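Local coordinates for reticulocyte binding protein (Streptococcus agalactiae COH1, PDB 3FAW), which probably hydrolyses the alpha-1,6-glucosidic linkages of pullulan and related branched glucans as a cell-wall-anchored streptococcal pullulanase, at residues L302-K307 with A676-N681; G604-L609 with Q691-G696. All coordinates share one frame; numbering follows the deposited sequence.

Near the start of the closed eight-stranded parallel barrel, between its first and second strands, the chain lays down 302-307 on a short outer helix. It then runs through most of the barrel to 604-609, on the second of two helices between the seventh and eighth strands. Past the last strand, 676-681 returns to 302-307, closing contact 1 over 368 intervening residues. Shortly afterwards 691-696 meets 604-609, closing contact 2 over 81. The segments alternate, so the two loops cross instead of nesting. Helix 685-703 brings them together: besides packing on helix 590-609, it reaches helix 302-308, where Tyr-304 OH lies 3.3 Å from Gln-691 OE1, a probable hydrogen bond. First and last parts of the barrel wall are thus joined.

Contact 1. Residues L302-K307 with A676-N681; sequences LDYLQK and AAATDN. With CA (calcium ion), chain C.
Tyr-304 crosses from one short helix to the end of another, touching Thr-679 with its ring and Ala-678 with its hydroxyl end. Its CB points toward 676-681, and CG lies anti to the backbone N (chi1 171°), carrying the ring outward from helix 302-308. Along one side of the ring, CD1 and CE1 of Tyr-304 each lie 4.0 Å from CG2 of Thr-679, so the methyl rests against the bond between them. Farther out, Tyr-304 CZ comes to 4.4 Å from Ala-678 CB, and the same methyl is 4.0 Å from Tyr-304 OH. In the TIM barrel, this pairs a helix between the first two strands with helix 675-679, which belongs to the excursion following the eighth. The phenol oxygen is also hydrogen-bonded to the carboxylate of Glu-622, while Trp-675 meets the ring in a T-shaped stack. Thr-679 turns its hydroxyl away to the carbonyl of Trp-675, one turn back in its own helix, and offers Tyr-304 only a methyl. At the C-terminal end of segment 302-307, Lys-307 O binds a calcium ion at 2.3 Å; four waters also coordinate the metal, and one of them donates a hydrogen bond to Gln-306 O.

Contact 2. Residues G604-L609 with Q691-G696; sequences GNVMIL and QAYTAG
Asn-605 and Thr-694 meet because both place their polar branch anti to their own carbonyl carbon: CG of Asn-605 (chi1 -72°) and OG1 of Thr-694 each lie beside the backbone N. The amide nitrogen and the hydroxyl are thereby brought within bonding distance across the gap, and Asn-605 ND2 donates to Thr-694 OG1 at 2.9 Å. The N-H...O angle of 144° makes the bond appreciably bent, although the hydroxyl oxygen stays close to the amide plane. Thr-694 CG2, the other branch, lies 3.8 Å from Asn-605 ND2. Each end of this buried pair has further partners: Asn-605 OD1 accepts from Gln-621 NE2, which would fix which way round the amide sits, and Thr-694 OG1 is bonded to the carbonyl of Thr-690 one turn earlier, with a weak bond to that of Glu-622.

The two helices are neighbours in the outer layer of the TIM barrel, 590-609 leading into the eighth strand and 685-703 following it. As expected of adjacent helices in such a repeated beta-alpha fold, they run nearly parallel, their axes 13° apart in direction and 10.0 Å apart at closest approach.

Apolar groups extend the contact beyond the polar pair. Val-606 CG2 sits at the edge of the Tyr-693 ring, near its plane, 3.8 Å from CE2 of Tyr-693. The ring reaches it from a CB that does not itself point at helix 590-609, and its hydroxyl goes on to bond the carbonyl of Asp-779. One turn after Asn-605, Leu-609 CD1 approaches Thr-694 O at 4.2 Å and lies 4.4 Å from Thr-694 CG2. Leu-697, one turn beyond Tyr-693, touches Asn-605, Val-606 and Leu-609.

Contact 1. Residues L302-K307 with A676-N681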
loop_
_atom_site.group_PDB
_atom_site.type_symbol
_atom_site.label_atom_id
_atom_site.label_comp_id
_atom_site.label_asym_id
_atom_site.label_seq_id
_atom_site.Cartn_x
_atom_site.Cartn_y
_atom_site.Cartn_z
ATOM N N LEU A 302 -5.481 21.571 -1.461
ATOM C CA LEU A 302 -4.696 21.293 -0.249
ATOM C C LEU A 302 -5.095 22.158 0.949
ATOM O O LEU A 302 -4.913 21.745 2.096
ATOM C CB LEU A 302 -3.192 21.461 -0.517
ATOM C CG LEU A 302 -2.542 20.487 -1.508
ATOM C CD1 LEU A 302 -1.075 20.879 -1.763
ATOM C CD2 LEU A 302 -2.644 19.042 -1.032
ATOM N N ASP A 303 -5.612 23.356 0.684
ATOM C CA ASP A 303 -6.114 24.237 1.743
ATOM C C ASP A 303 -7.184 23.535 2.589
ATOM O O ASP A 303 -7.176 23.638 3.815
ATOM C CB ASP A 303 -6.672 25.539 1.150
ATOM C CG ASP A 303 -5.581 26.552 0.787
ATOM O OD1 ASP A 303 -4.376 26.241 0.919
ATOM O OD2 ASP A 303 -5.936 27.677 0.364
ATOM N N TYR A 304 -8.087 22.815 1.926
ATOM C CA TYR A 304 -9.100 21.998 2.604
ATOM C C TYR A 304 -8.478 21.014 3.597
ATOM O O TYR A 304 -8.948 20.881 4.730
ATOM C CB TYR A 304 -9.926 21.217 1.576
ATOM C CG TYR A 304 -10.861 20.183 2.178
ATOM C CD1 TYR A 304 -12.122 20.551 2.648
ATOM C CD2 TYR A 304 -10.486 18.842 2.272
ATOM C CE1 TYR A 304 -12.985 19.614 3.199
ATOM C CE2 TYR A 304 -11.346 17.891 2.829
ATOM C CZ TYR A 304 -12.595 18.289 3.290
ATOM O OH TYR A 304 -13.461 17.375 3.838
ATOM N N LEU A 305 -7.431 20.321 3.154
ATOM C CA LEU A 305 -6.752 19.328 3.981
ATOM C C LEU A 305 -5.901 19.985 5.065
ATOM O O LEU A 305 -5.796 19.460 6.173
ATOM C CB LEU A 305 -5.894 18.400 3.115
ATOM C CG LEU A 305 -6.652 17.505 2.127
ATOM C CD1 LEU A 305 -5.674 16.716 1.266
ATOM C CD2 LEU A 305 -7.599 16.560 2.850
ATOM N N GLN A 306 -5.295 21.130 4.750
ATOM C CA GLN A 306 -4.582 21.915 5.761
ATOM C C GLN A 306 -5.540 22.312 6.889
ATOM O O GLN A 306 -5.214 22.171 8.068
ATOM C CB GLN A 306 -3.946 23.165 5.141
ATOM C CG GLN A 306 -3.117 23.990 6.120
ATOM C CD GLN A 306 -2.497 25.232 5.492
ATOM O OE1 GLN A 306 -2.914 25.687 4.423
ATOM N NE2 GLN A 306 -1.497 25.791 6.167
ATOM N N LYS A 307 -6.721 22.802 6.518
ATOM C CA LYS A 307 -7.749 23.170 7.494
ATOM C C LYS A 307 -8.268 21.943 8.247
ATOM O O LYS A 307 -8.440 21.987 9.463
ATOM C CB LYS A 307 -8.914 23.889 6.812
ATOM C CG LYS A 307 -8.576 25.272 6.261
ATOM C CD LYS A 307 -9.687 25.776 5.339
ATOM C CE LYS A 307 -9.445 27.211 4.872
ATOM N NZ LYS A 307 -8.382 27.312 3.827
ATOM N N ALA A 676 -19.382 19.199 -2.753
ATOM C CA ALA A 676 -20.596 19.826 -2.227
ATOM C C ALA A 676 -20.962 19.232 -0.868
ATOM O O ALA A 676 -21.198 19.962 0.098
ATOM C CB ALA A 676 -21.747 19.658 -3.207
ATOM N N ALA A 677 -21.002 17.903 -0.802
ATOM C CA ALA A 677 -21.294 17.193 0.444
ATOM C C ALA A 677 -20.278 17.526 1.538
ATOM O O ALA A 677 -20.626 17.584 2.716
ATOM C CB ALA A 677 -21.333 15.677 0.196
ATOM N N ALA A 678 -19.025 17.741 1.139
ATOM C CA ALA A 678 -17.948 18.067 2.064
ATOM C C ALA A 678 -17.933 19.534 2.515
ATOM O O ALA A 678 -17.563 19.815 3.649
ATOM C CB ALA A 678 -16.599 17.699 1.446
ATOM N N THR A 679 -18.316 20.467 1.644
ATOM C CA THR A 679 -18.103 21.901 1.922
ATOM C C THR A 679 -19.314 22.832 1.790
ATOM O O THR A 679 -19.264 23.960 2.281
ATOM C CB THR A 679 -17.004 22.476 1.010
ATOM O OG1 THR A 679 -17.396 22.315 -0.359
ATOM C CG2 THR A 679 -15.680 21.774 1.251
ATOM N N ASP A 680 -20.376 22.391 1.118
ATOM C CA ASP A 680 -21.552 23.236 0.911
ATOM C C ASP A 680 -22.501 23.136 2.105
ATOM O O ASP A 680 -23.321 22.215 2.192
ATOM C CB ASP A 680 -22.265 22.869 -0.397
ATOM C CG ASP A 680 -23.192 23.971 -0.884
ATOM O OD1 ASP A 680 -23.886 24.587 -0.049
ATOM O OD2 ASP A 680 -23.227 24.223 -2.106
ATOM N N ASN A 681 -22.380 24.100 3.017
ATOM C CA ASN A 681 -23.138 24.112 4.271
ATOM C C ASN A 681 -24.649 24.178 4.060
ATOM O O ASN A 681 -25.401 23.505 4.759
ATOM C CB ASN A 681 -22.706 25.292 5.156
ATOM C CG ASN A 681 -21.232 25.235 5.545
ATOM O OD1 ASN A 681 -20.686 24.166 5.817
ATOM N ND2 ASN A 681 -20.588 26.396 5.581
HETATM CA CA CA C . -8.168 22.969 11.546
HETATM O O HOH W 1 -5.888 22.679 10.897
HETATM O O HOH W 2 -10.544 23.272 11.087
HETATM O O HOH W 3 -7.033 22.710 13.646
HETATM O O HOH W 4 -8.585 20.562 12.472
#

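Contact 2. Residues G604-L609 with Q691-G696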
loop_
_atom_site.group_PDB
_atom_site.type_symbol
_atom_site.label_atom_id
_atom_site.label_comp_id
_atom_site.label_asym_id
_atom_site.label_seq_id
_atom_site.Cartn_x
_atom_site.Cartn_y
_atom_site.Cartn_z
ATOM N N GLY A 604 -17.821 6.710 15.543
ATOM C CA GLY A 604 -16.656 6.004 15.011
ATOM C C GLY A 604 -15.420 6.878 14.901
ATOM O O GLY A 604 -14.324 6.456 15.269
ATOM N N ASN A 605 -15.599 8.099 14.394
ATOM C CA ASN A 605 -14.493 9.047 14.247
ATOM C C ASN A 605 -13.957 9.527 15.595
ATOM O O ASN A 605 -12.753 9.731 15.747
ATOM C CB ASN A 605 -14.906 10.245 13.380
ATOM C CG ASN A 605 -15.061 9.885 11.905
ATOM O OD1 ASN A 605 -14.887 8.727 11.502
ATOM N ND2 ASN A 605 -15.392 10.884 11.088
ATOM N N VAL A 606 -14.847 9.705 16.568
ATOM C CA VAL A 606 -14.432 10.038 17.932
ATOM C C VAL A 606 -13.490 8.973 18.490
ATOM O O VAL A 606 -12.426 9.294 19.026
ATOM C CB VAL A 606 -15.639 10.177 18.884
ATOM C CG1 VAL A 606 -15.178 10.191 20.332
ATOM C CG2 VAL A 606 -16.435 11.431 18.564
ATOM N N MET A 607 -13.881 7.709 18.348
ATOM C CA MET A 607 -13.125 6.603 18.930
ATOM C C MET A 607 -11.738 6.443 18.293
ATOM O O MET A 607 -10.752 6.259 19.005
ATOM C CB MET A 607 -13.938 5.302 18.857
ATOM C CG MET A 607 -15.191 5.353 19.728
ATOM S SD MET A 607 -16.112 3.813 19.832
ATOM C CE MET A 607 -16.515 3.548 18.111
ATOM N N ILE A 608 -11.654 6.547 16.969
ATOM C CA ILE A 608 -10.362 6.473 16.274
ATOM C C ILE A 608 -9.433 7.628 16.673
ATOM O O ILE A 608 -8.240 7.424 16.903
ATOM C CB ILE A 608 -10.530 6.453 14.724
ATOM C CG1 ILE A 608 -11.188 5.147 14.272
ATOM C CG2 ILE A 608 -9.174 6.624 14.017
ATOM C CD1 ILE A 608 -10.393 3.869 14.597
ATOM N N LEU A 609 -9.990 8.833 16.774
ATOM C CA LEU A 609 -9.182 10.029 17.014
ATOM C C LEU A 609 -8.850 10.293 18.493
ATOM O O LEU A 609 -8.125 11.246 18.801
ATOM C CB LEU A 609 -9.846 11.244 16.371
ATOM C CG LEU A 609 -9.765 11.205 14.839
ATOM C CD1 LEU A 609 -10.743 12.181 14.214
ATOM C CD2 LEU A 609 -8.333 11.486 14.361
ATOM N N GLN A 691 -18.298 16.789 8.886
ATOM C CA GLN A 691 -16.918 17.125 8.523
ATOM C C GLN A 691 -16.312 18.144 9.498
ATOM O O GLN A 691 -15.125 18.050 9.837
ATOM C CB GLN A 691 -16.814 17.559 7.044
ATOM C CG GLN A 691 -16.719 19.047 6.774
ATOM C CD GLN A 691 -15.320 19.606 6.976
ATOM O OE1 GLN A 691 -14.334 19.065 6.474
ATOM N NE2 GLN A 691 -15.235 20.708 7.696
ATOM N N ALA A 692 -17.128 19.096 9.954
ATOM C CA ALA A 692 -16.703 20.058 10.973
ATOM C C ALA A 692 -16.473 19.354 12.309
ATOM O O ALA A 692 -15.581 19.723 13.069
ATOM C CB ALA A 692 -17.744 21.177 11.127
ATOM N N TYR A 693 -17.282 18.333 12.583
ATOM C CA TYR A 693 -17.107 17.496 13.772
ATOM C C TYR A 693 -15.755 16.768 13.716
ATOM O O TYR A 693 -14.993 16.777 14.686
ATOM C CB TYR A 693 -18.263 16.490 13.878
ATOM C CG TYR A 693 -18.539 15.966 15.271
ATOM C CD1 TYR A 693 -19.239 16.733 16.199
ATOM C CD2 TYR A 693 -18.136 14.688 15.647
ATOM C CE1 TYR A 693 -19.511 16.251 17.475
ATOM C CE2 TYR A 693 -18.404 14.197 16.924
ATOM C CZ TYR A 693 -19.090 14.981 17.831
ATOM O OH TYR A 693 -19.353 14.492 19.096
ATOM N N THR A 694 -15.461 16.164 12.567
ATOM C CA THR A 694 -14.212 15.426 12.358
ATOM C C THR A 694 -12.982 16.342 12.407
ATOM O O THR A 694 -11.963 15.980 12.997
ATOM C CB THR A 694 -14.242 14.652 11.023
ATOM O OG1 THR A 694 -15.394 13.802 10.995
ATOM C CG2 THR A 694 -12.987 13.800 10.848
ATOM N N ALA A 695 -13.089 17.522 11.796
ATOM C CA ALA A 695 -12.026 18.537 11.853
ATOM C C ALA A 695 -11.681 18.936 13.293
ATOM O O ALA A 695 -10.508 19.074 13.639
ATOM C CB ALA A 695 -12.426 19.768 11.052
ATOM N N GLY A 696 -12.709 19.120 14.122
ATOM C CA GLY A 696 -12.530 19.439 15.541
ATOM C C GLY A 696 -11.936 18.313 16.376
ATOM O O GLY A 696 -11.225 18.562 17.349
#